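Long-range contact in DUF1436 domain-containing protein (Neisseria meningitidis, PDB 2GKP), which is of unknown function but belongs to the CDI immunity protein family, whose members probably neutralise toxins delivered by contact-dependent growth inhibition: residues T27-Y40 with N64-F78. Residues are numbered along the deposited sequence; the frame is centred on the assembly and turned at random.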
ATOM      1  N   THR A  27      -1.520   5.138   0.680  1.00 12.52           N
ATOM      2  CA  THR A  27      -1.867   5.549  -0.692  1.00 11.90           C
ATOM      3  C   THR A  27      -0.639   5.496  -1.610  1.00 12.60           C
ATOM      4  O   THR A  27       0.446   5.898  -1.199  1.00 12.38           O
ATOM      5  CB  THR A  27      -2.364   7.012  -0.675  1.00 12.24           C
ATOM      6  OG1 THR A  27      -3.594   7.041   0.044  1.00 12.91           O
ATOM      7  CG2 THR A  27      -2.624   7.550  -2.100  1.00 14.90           C
ATOM      8  N   TRP A  28      -0.830   4.988  -2.834  1.00 12.99           N
ATOM      9  CA  TRP A  28       0.196   5.050  -3.885  1.00 12.94           C
ATOM     10  C   TRP A  28      -0.289   6.004  -4.981  1.00 12.53           C
ATOM     11  O   TRP A  28      -1.506   6.188  -5.174  1.00 12.40           O
ATOM     12  CB  TRP A  28       0.359   3.650  -4.485  1.00 12.97           C
ATOM     13  CG  TRP A  28       1.110   2.661  -3.658  1.00 11.94           C
ATOM     14  CD1 TRP A  28       1.203   2.611  -2.276  1.00 12.72           C
ATOM     15  CD2 TRP A  28       1.806   1.527  -4.142  1.00 13.00           C
ATOM     16  NE1 TRP A  28       1.968   1.523  -1.890  1.00 13.02           N
ATOM     17  CE2 TRP A  28       2.340   0.840  -3.012  1.00 12.60           C
ATOM     18  CE3 TRP A  28       2.072   1.032  -5.428  1.00 13.97           C
ATOM     19  CZ2 TRP A  28       3.122  -0.302  -3.140  1.00 14.55           C
ATOM     20  CZ3 TRP A  28       2.838  -0.131  -5.545  1.00 17.17           C
ATOM     21  CH2 TRP A  28       3.351  -0.775  -4.404  1.00 16.89           C
ATOM     22  N   SER A  29       0.660   6.598  -5.714  1.00 12.49           N
ATOM     23  CA  SER A  29       0.327   7.498  -6.810  1.00 13.03           C
ATOM     24  C   SER A  29       1.330   7.281  -7.927  1.00 13.82           C
ATOM     25  O   SER A  29       2.296   6.511  -7.777  1.00 12.86           O
ATOM     26  CB  SER A  29       0.396   8.962  -6.335  1.00 14.48           C
ATOM     27  OG  SER A  29      -0.596   9.201  -5.332  1.00 14.06           O
ATOM     28  N   GLY A  30       1.121   7.991  -9.045  1.00 13.21           N
ATOM     29  CA  GLY A  30       2.060   7.844 -10.151  1.00 13.89           C
ATOM     30  C   GLY A  30       1.413   8.130 -11.474  1.00 13.67           C
ATOM     31  O   GLY A  30       0.356   8.773 -11.546  1.00 14.17           O
ATOM     32  N   PHE A  31       2.085   7.682 -12.539  1.00 14.34           N
ATOM     33  CA  PHE A  31       1.525   7.697 -13.874  1.00 13.62           C
ATOM     34  C   PHE A  31       2.238   6.547 -14.583  1.00 14.33           C
ATOM     35  O   PHE A  31       3.477   6.478 -14.572  1.00 13.89           O
ATOM     36  CB  PHE A  31       1.817   9.014 -14.633  1.00 14.61           C
ATOM     37  CG  PHE A  31       1.527   8.893 -16.093  1.00 15.93           C
ATOM     38  CD1 PHE A  31       0.205   8.969 -16.554  1.00 15.15           C
ATOM     39  CD2 PHE A  31       2.562   8.598 -17.005  1.00 16.11           C
ATOM     40  CE1 PHE A  31      -0.106   8.749 -17.892  1.00 17.85           C
ATOM     41  CE2 PHE A  31       2.268   8.384 -18.339  1.00 18.36           C
ATOM     42  CZ  PHE A  31       0.954   8.484 -18.804  1.00 17.65           C
ATOM     43  N   GLY A  32       1.453   5.648 -15.177  1.00 13.84           N
ATOM     44  CA  GLY A  32       2.017   4.478 -15.839  1.00 14.13           C
ATOM     45  C   GLY A  32       2.401   3.396 -14.869  1.00 13.66           C
ATOM     46  O   GLY A  32       1.947   2.262 -14.980  1.00 14.83           O
ATOM     47  N   ARG A  33       3.273   3.742 -13.924  1.00 13.47           N
ATOM     48  CA  ARG A  33       3.594   2.882 -12.792  1.00 13.75           C
ATOM     49  C   ARG A  33       3.375   3.684 -11.510  1.00 13.89           C
ATOM     50  O   ARG A  33       3.521   4.936 -11.502  1.00 15.37           O
ATOM     51  CB  ARG A  33       5.044   2.365 -12.856  1.00 14.11           C
ATOM     52  CG  ARG A  33       5.365   1.578 -14.120  1.00 14.65           C
ATOM     53  CD  ARG A  33       6.795   1.020 -14.135  1.00 15.67           C
ATOM     54  NE  ARG A  33       6.891  -0.252 -13.419  1.00 14.99           N
ATOM     55  CZ  ARG A  33       6.679  -1.459 -13.950  1.00 14.65           C
ATOM     56  NH1 ARG A  33       6.853  -2.552 -13.192  1.00 15.36           N
ATOM     57  NH2 ARG A  33       6.268  -1.611 -15.210  1.00 16.42           N
ATOM     58  N   TYR A  34       3.060   2.950 -10.431  1.00 13.16           N
ATOM     59  CA  TYR A  34       2.707   3.580  -9.166  1.00 13.73           C
ATOM     60  C   TYR A  34       3.637   3.187  -8.028  1.00 13.25           C
ATOM     61  O   TYR A  34       4.327   2.151  -8.073  1.00 15.40           O
ATOM     62  CB  TYR A  34       1.248   3.256  -8.814  1.00 12.97           C
ATOM     63  CG  TYR A  34       0.282   3.939  -9.747  1.00 12.49           C
ATOM     64  CD1 TYR A  34      -0.483   5.006  -9.292  1.00 13.91           C
ATOM     65  CD2 TYR A  34       0.161   3.570 -11.086  1.00 12.47           C
ATOM     66  CE1 TYR A  34      -1.377   5.647 -10.136  1.00 14.58           C
ATOM     67  CE2 TYR A  34      -0.738   4.239 -11.937  1.00 13.41           C
ATOM     68  CZ  TYR A  34      -1.490   5.266 -11.454  1.00 14.30           C
ATOM     69  OH  TYR A  34      -2.390   5.928 -12.293  1.00 15.38           O
ATOM     70  N   ALA A  35       3.626   4.023  -6.999  1.00 13.05           N
ATOM     71  CA  ALA A  35       4.532   3.825  -5.858  1.00 13.33           C
ATOM     72  C   ALA A  35       4.001   4.540  -4.642  1.00 13.09           C
ATOM     73  O   ALA A  35       3.143   5.417  -4.767  1.00 13.61           O
ATOM     74  CB  ALA A  35       5.966   4.286  -6.193  1.00 14.86           C
ATOM     75  N   PRO A  36       4.480   4.158  -3.448  1.00 13.68           N
ATOM     76  CA  PRO A  36       3.992   4.844  -2.244  1.00 13.17           C
ATOM     77  C   PRO A  36       4.071   6.358  -2.379  1.00 13.15           C
ATOM     78  O   PRO A  36       5.101   6.885  -2.839  1.00 13.83           O
ATOM     79  CB  PRO A  36       4.947   4.334  -1.168  1.00 13.60           C
ATOM     80  CG  PRO A  36       5.285   2.941  -1.618  1.00 15.15           C
ATOM     81  CD  PRO A  36       5.404   3.041  -3.131  1.00 13.85           C
ATOM     82  N   ASP A  37       3.010   7.051  -1.980  1.00 13.46           N
ATOM     83  CA  ASP A  37       2.949   8.522  -2.130  1.00 14.02           C
ATOM     84  C   ASP A  37       3.031   9.128  -0.726  1.00 15.39           C
ATOM     85  O   ASP A  37       2.023   9.178   0.006  1.00 15.40           O
ATOM     86  CB  ASP A  37       1.647   8.918  -2.813  1.00 14.05           C
ATOM     87  CG  ASP A  37       1.568  10.399  -3.102  1.00 16.25           C
ATOM     88  OD1 ASP A  37       2.453  11.124  -2.634  1.00 16.41           O
ATOM     89  OD2 ASP A  37       0.598  10.831  -3.749  1.00 18.75           O
ATOM     90  N   HIS A  38       4.226   9.556  -0.340  1.00 17.01           N
ATOM     91  CA  HIS A  38       4.434  10.034   1.029  1.00 17.62           C
ATOM     92  C   HIS A  38       3.806  11.406   1.283  1.00 18.79           C
ATOM     93  O   HIS A  38       3.926  11.947   2.381  1.00 19.73           O
ATOM     94  CB  HIS A  38       5.921   9.950   1.409  1.00 18.32           C
ATOM     95  CG  HIS A  38       6.467   8.566   1.298  1.00 16.72           C
ATOM     96  ND1 HIS A  38       5.951   7.502   2.005  1.00 17.95           N
ATOM     97  CD2 HIS A  38       7.428   8.051   0.490  1.00 18.55           C
ATOM     98  CE1 HIS A  38       6.590   6.395   1.663  1.00 19.46           C
ATOM     99  NE2 HIS A  38       7.499   6.702   0.753  1.00 18.61           N
ATOM    100  N   LEU A  39       3.089  11.949   0.305  1.00 18.97           N
ATOM    101  CA  LEU A  39       2.223  13.086   0.597  1.00 18.75           C
ATOM    102  C   LEU A  39       1.150  12.687   1.628  1.00 18.12           C
ATOM    103  O   LEU A  39       0.705  13.483   2.463  1.00 18.79           O
ATOM    104  CB  LEU A  39       1.565  13.598  -0.681  1.00 19.38           C
ATOM    105  CG  LEU A  39       0.539  14.712  -0.539  1.00 21.63           C
ATOM    106  CD1 LEU A  39       1.171  15.958   0.102  1.00 24.63           C
ATOM    107  CD2 LEU A  39      -0.037  15.082  -1.872  1.00 23.68           C
ATOM    108  N   TYR A  40       0.759  11.428   1.559  1.00 17.49           N
ATOM    109  CA  TYR A  40      -0.263  10.881   2.447  1.00 16.42           C
ATOM    110  C   TYR A  40       0.469  10.085   3.541  0.60 16.32           C
ATOM    111  O   TYR A  40       1.294   9.227   3.226  0.60 15.47           O
ATOM    112  CB  TYR A  40      -1.247  10.037   1.628  1.00 16.83           C
ATOM    113  CG  TYR A  40      -1.873  10.814   0.522  1.00 16.54           C
ATOM    114  CD1 TYR A  40      -2.925  11.719   0.757  1.00 16.66           C
ATOM    115  CD2 TYR A  40      -1.371  10.713  -0.769  1.00 17.70           C
ATOM    116  CE1 TYR A  40      -3.447  12.479  -0.275  1.00 18.73           C
ATOM    117  CE2 TYR A  40      -1.904  11.462  -1.801  1.00 18.81           C
ATOM    118  CZ  TYR A  40      -2.937  12.322  -1.556  1.00 19.37           C
ATOM    119  OH  TYR A  40      -3.442  13.057  -2.594  1.00 21.59           O
ATOM    120  N   ASN A  64      -7.472   8.433  -2.366  1.00 15.34           N
ATOM    121  CA  ASN A  64      -6.477   9.495  -2.435  1.00 14.68           C
ATOM    122  C   ASN A  64      -5.365   9.265  -3.472  1.00 14.99           C
ATOM    123  O   ASN A  64      -4.507  10.118  -3.657  1.00 14.81           O
ATOM    124  CB  ASN A  64      -5.817   9.723  -1.068  1.00 14.87           C
ATOM    125  CG  ASN A  64      -6.710  10.448  -0.115  1.00 16.58           C
ATOM    126  OD1 ASN A  64      -7.532  11.254  -0.534  1.00 19.22           O
ATOM    127  ND2 ASN A  64      -6.550  10.196   1.172  1.00 17.09           N
ATOM    128  N   SER A  65      -5.384   8.112  -4.139  1.00 13.54           N
ATOM    129  CA  SER A  65      -4.356   7.795  -5.131  1.00 13.68           C
ATOM    130  C   SER A  65      -4.339   8.800  -6.283  1.00 14.25           C
ATOM    131  O   SER A  65      -5.368   8.979  -6.963  1.00 15.68           O
ATOM    132  CB  SER A  65      -4.599   6.377  -5.647  1.00 12.69           C
ATOM    133  OG  SER A  65      -3.685   6.022  -6.690  1.00 13.05           O
ATOM    134  N   ARG A  66      -3.174   9.404  -6.535  1.00 14.20           N
ATOM    135  CA  ARG A  66      -3.093  10.449  -7.564  1.00 15.86           C
ATOM    136  C   ARG A  66      -2.555   9.854  -8.870  1.00 16.22           C
ATOM    137  O   ARG A  66      -1.601   9.042  -8.868  1.00 17.12           O
ATOM    138  CB  ARG A  66      -2.205  11.615  -7.122  1.00 15.56           C
ATOM    139  CG  ARG A  66      -2.722  12.362  -5.929  1.00 16.79           C
ATOM    140  CD  ARG A  66      -1.802  13.567  -5.567  1.00 16.66           C
ATOM    141  NE  ARG A  66      -0.473  13.217  -5.061  1.00 18.39           N
ATOM    142  CZ  ARG A  66       0.583  14.032  -5.059  1.00 17.01           C
ATOM    143  NH1 ARG A  66       0.516  15.259  -5.592  1.00 20.30           N
ATOM    144  NH2 ARG A  66       1.740  13.648  -4.548  1.00 17.91           N
ATOM    145  N   THR A  67      -3.161  10.250  -9.992  1.00 16.42           N
ATOM    146  CA  THR A  67      -2.599   9.936 -11.305  1.00 15.90           C
ATOM    147  C   THR A  67      -2.133  11.244 -11.919  1.00 16.87           C
ATOM    148  O   THR A  67      -2.925  12.184 -12.081  1.00 18.89           O
ATOM    149  CB  THR A  67      -3.647   9.278 -12.226  1.00 16.34           C
ATOM    150  OG1 THR A  67      -4.017   8.004 -11.692  1.00 15.47           O
ATOM    151  CG2 THR A  67      -3.095   9.072 -13.643  1.00 18.47           C
ATOM    152  N   PHE A  68      -0.837  11.306 -12.184  1.00 17.56           N
ATOM    153  CA  PHE A  68      -0.261  12.536 -12.777  1.00 18.89           C
ATOM    154  C   PHE A  68      -0.413  12.552 -14.282  1.00 20.29           C
ATOM    155  O   PHE A  68      -0.615  11.519 -14.887  1.00 21.34           O
ATOM    156  CB  PHE A  68       1.212  12.699 -12.392  1.00 19.28           C
ATOM    157  CG  PHE A  68       1.459  12.513 -10.934  1.00 19.37           C
ATOM    158  CD1 PHE A  68       0.798  13.322 -10.020  1.00 19.58           C
ATOM    159  CD2 PHE A  68       2.318  11.529 -10.475  1.00 18.56           C
ATOM    160  CE1 PHE A  68       0.991  13.150  -8.665  1.00 21.81           C
ATOM    161  CE2 PHE A  68       2.500  11.338  -9.123  1.00 18.29           C
ATOM    162  CZ  PHE A  68       1.837  12.145  -8.219  1.00 19.82           C
ATOM    163  N   VAL A  69      -0.327  13.753 -14.869  1.00 20.51           N
ATOM    164  CA  VAL A  69      -0.080  13.922 -16.295  1.00 21.19           C
ATOM    165  C   VAL A  69       1.435  13.791 -16.453  1.00 20.16           C
ATOM    166  O   VAL A  69       2.205  14.407 -15.722  1.00 19.98           O
ATOM    167  CB  VAL A  69      -0.590  15.311 -16.747  1.00 21.47           C
ATOM    168  CG1 VAL A  69      -0.042  15.662 -18.155  1.00 23.21           C
ATOM    169  CG2 VAL A  69      -2.112  15.313 -16.707  1.00 22.63           C
ATOM    170  N   TYR A  70       1.873  12.945 -17.380  1.00 20.34           N
ATOM    171  CA  TYR A  70       3.297  12.711 -17.585  1.00 20.30           C
ATOM    172  C   TYR A  70       4.063  14.030 -17.806  1.00 21.00           C
ATOM    173  O   TYR A  70       3.629  14.895 -18.578  1.00 21.37           O
ATOM    174  CB  TYR A  70       3.502  11.803 -18.806  1.00 19.56           C
ATOM    175  CG  TYR A  70       4.967  11.516 -19.060  1.00 19.21           C
ATOM    176  CD1 TYR A  70       5.665  10.616 -18.250  1.00 19.10           C
ATOM    177  CD2 TYR A  70       5.647  12.128 -20.124  1.00 20.98           C
ATOM    178  CE1 TYR A  70       7.003  10.321 -18.474  1.00 21.25           C
ATOM    179  CE2 TYR A  70       6.975  11.852 -20.333  1.00 19.31           C
ATOM    180  CZ  TYR A  70       7.643  10.937 -19.532  1.00 22.03           C
ATOM    181  OH  TYR A  70       8.982  10.677 -19.748  1.00 25.68           O
ATOM    182  N   ASP A  71       5.163  14.200 -17.075  1.00 20.86           N
ATOM    183  CA  ASP A  71       5.961  15.440 -17.165  1.00 23.14           C
ATOM    184  C   ASP A  71       5.336  16.694 -16.606  1.00 23.27           C
ATOM    185  O   ASP A  71       5.859  17.809 -16.849  1.00 24.87           O
ATOM    186  CB  ASP A  71       6.307  15.689 -18.612  1.00 23.52           C
ATOM    187  CG  ASP A  71       7.701  15.381 -18.912  1.00 24.29           C
ATOM    188  OD1 ASP A  71       8.392  14.787 -18.062  1.00 24.81           O
ATOM    189  OD2 ASP A  71       8.106  15.744 -20.033  1.00 26.25           O
ATOM    190  N   SER A  72       4.194  16.571 -15.931  1.00 23.37           N
ATOM    191  CA  SER A  72       3.667  17.706 -15.175  1.00 22.28           C
ATOM    192  C   SER A  72       4.639  17.968 -14.017  1.00 23.79           C
ATOM    193  O   SER A  72       5.472  17.115 -13.697  1.00 23.33           O
ATOM    194  CB  SER A  72       2.259  17.430 -14.674  1.00 23.01           C
ATOM    195  OG  SER A  72       2.334  16.413 -13.688  1.00 23.25           O
ATOM    196  N   PRO A  73       4.593  19.170 -13.419  1.00 24.55           N
ATOM    197  CA  PRO A  73       5.475  19.400 -12.285  1.00 24.42           C
ATOM    198  C   PRO A  73       5.316  18.331 -11.199  1.00 23.26           C
ATOM    199  O   PRO A  73       6.310  17.913 -10.630  1.00 24.62           O
ATOM    200  CB  PRO A  73       5.082  20.800 -11.771  1.00 25.47           C
ATOM    201  CG  PRO A  73       3.920  21.240 -12.582  1.00 26.41           C
ATOM    202  CD  PRO A  73       3.824  20.372 -13.794  1.00 24.66           C
ATOM    203  N   GLU A  74       4.085  17.911 -10.941  1.00 23.20           N
ATOM    204  CA  GLU A  74       3.816  16.815  -9.993  1.00 21.66           C
ATOM    205  C   GLU A  74       4.483  15.480 -10.386  1.00 21.15           C
ATOM    206  O   GLU A  74       5.063  14.785  -9.534  1.00 20.00           O
ATOM    207  CB  GLU A  74       2.289  16.615  -9.800  1.00 23.15           C
ATOM    208  CG  GLU A  74       1.515  17.765  -9.129  1.00 27.16           C
ATOM    209  CD  GLU A  74       1.096  18.852 -10.126  1.00 31.68           C
ATOM    210  OE1 GLU A  74       1.571  18.832 -11.284  1.00 33.83           O
ATOM    211  OE2 GLU A  74       0.298  19.744  -9.741  1.00 35.21           O
ATOM    212  N   ASP A  75       4.414  15.105 -11.660  1.00 19.21           N
ATOM    213  CA  ASP A  75       5.075  13.877 -12.138  1.00 18.12           C
ATOM    214  C   ASP A  75       6.602  13.923 -11.977  1.00 17.76           C
ATOM    215  O   ASP A  75       7.248  12.989 -11.512  1.00 18.10           O
ATOM    216  CB  ASP A  75       4.693  13.651 -13.615  1.00 17.74           C
ATOM    217  CG  ASP A  75       5.128  12.289 -14.140  1.00 17.56           C
ATOM    218  OD1 ASP A  75       4.606  11.273 -13.635  1.00 17.71           O
ATOM    219  OD2 ASP A  75       5.974  12.225 -15.064  1.00 19.26           O
ATOM    220  N   GLN A  76       7.210  15.023 -12.436  1.00 18.18           N
ATOM    221  CA  GLN A  76       8.661  15.124 -12.335  1.00 18.37           C
ATOM    222  C   GLN A  76       9.135  15.034 -10.876  1.00 19.35           C
ATOM    223  O   GLN A  76      10.113  14.326 -10.557  1.00 18.80           O
ATOM    224  CB  GLN A  76       9.150  16.430 -12.968  1.00 18.71           C
ATOM    225  CG  GLN A  76       8.922  16.496 -14.475  1.00 20.24           C
ATOM    226  CD  GLN A  76       9.279  17.876 -14.979  1.00 24.02           C
ATOM    227  OE1 GLN A  76      10.241  18.471 -14.502  1.00 25.58           O
ATOM    228  NE2 GLN A  76       8.486  18.412 -15.906  1.00 26.73           N
ATOM    229  N   ASP A  77       8.434  15.751  -9.996  1.00 20.52           N
ATOM    230  CA  ASP A  77       8.752  15.735  -8.564  1.00 19.80           C
ATOM    231  C   ASP A  77       8.628  14.340  -7.963  1.00 18.78           C
ATOM    232  O   ASP A  77       9.536  13.891  -7.214  1.00 18.24           O
ATOM    233  CB  ASP A  77       7.868  16.737  -7.805  1.00 20.98           C
ATOM    234  CG  ASP A  77       8.247  16.850  -6.339  1.00 22.91           C
ATOM    235  OD1 ASP A  77       9.040  17.741  -5.973  1.00 26.55           O
ATOM    236  OD2 ASP A  77       7.747  16.043  -5.567  1.00 23.83           O
ATOM    237  N   PHE A  78       7.536  13.664  -8.326  1.00 17.46           N
ATOM    238  CA  PHE A  78       7.267  12.325  -7.789  1.00 16.32           C
ATOM    239  C   PHE A  78       8.308  11.285  -8.189  1.00 16.88           C
ATOM    240  O   PHE A  78       8.650  10.394  -7.407  1.00 17.69           O
ATOM    241  CB  PHE A  78       5.871  11.853  -8.197  1.00 17.56           C
ATOM    242  CG  PHE A  78       5.404  10.643  -7.428  1.00 17.23           C
ATOM    243  CD1 PHE A  78       4.943  10.763  -6.116  1.00 19.34           C
ATOM    244  CD2 PHE A  78       5.388   9.395  -8.020  1.00 15.44           C
ATOM    245  CE1 PHE A  78       4.495   9.635  -5.426  1.00 19.73           C
ATOM    246  CE2 PHE A  78       4.967   8.264  -7.320  1.00 16.33           C
ATOM    247  CZ  PHE A  78       4.528   8.401  -6.027  1.00 19.03           C
TER
HETATM  248  O   HOH W   1      -4.594   8.366   2.286  1.00 20.30           O
HETATM  249  O   HOH W   2      -5.790  12.657  -4.297  1.00 21.38           O
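The R66 chain is straight through chi2 and turns about its CG-CD bond (chi3 -68°), which turns its guanidinium edge onto D37, whose CG stands anti to the backbone N (chi1 -175°). The two flat groups lie nearly coplanar, 20° apart. R66 approaches side-on, with NE on the syn lone pair of D37 OD2 at 2.9 Å and NH2 reaching the same oxygen; a weak bond runs from NH2 to OD1. The guanidinium is sandwiched: L39 CD2 sits over one face, 3.4 Å from R66 CZ, and the F68 ring edge presses on the other. S29 OG donates to D37 OD2 from the anti side and accepts from R66 N at 2.9 Å, tying hairpin, carboxylate and loop together.

Backbone pairing continues the join: G30 N reaches R66 O and F68 N reaches G30 O, flanking the single bridge between G30 and T67. From helix 73-79, F78 pushes its ring end against the hairpin, CE2 lying 3.2 Å from S29 O. N64 sits beside T27 and Y40, on adjacent hairpin strands: in one of the two conformers modelled for Y40, N64 CB lies over the ring face, 3.9 Å from its centroid, with the amide almost parallel. S65 OG donates to W28 O at 2.7 Å and is also bonded to W13 of strand 11-18, next in the sheet.

The loop is thus fastened to the hairpin by both backbone and side chains. Three donors converge on D37 OD2, which would favour a charged carboxylate, while the arginine's flat faces rest against hydrocarbon and its edge meets the opposite charge.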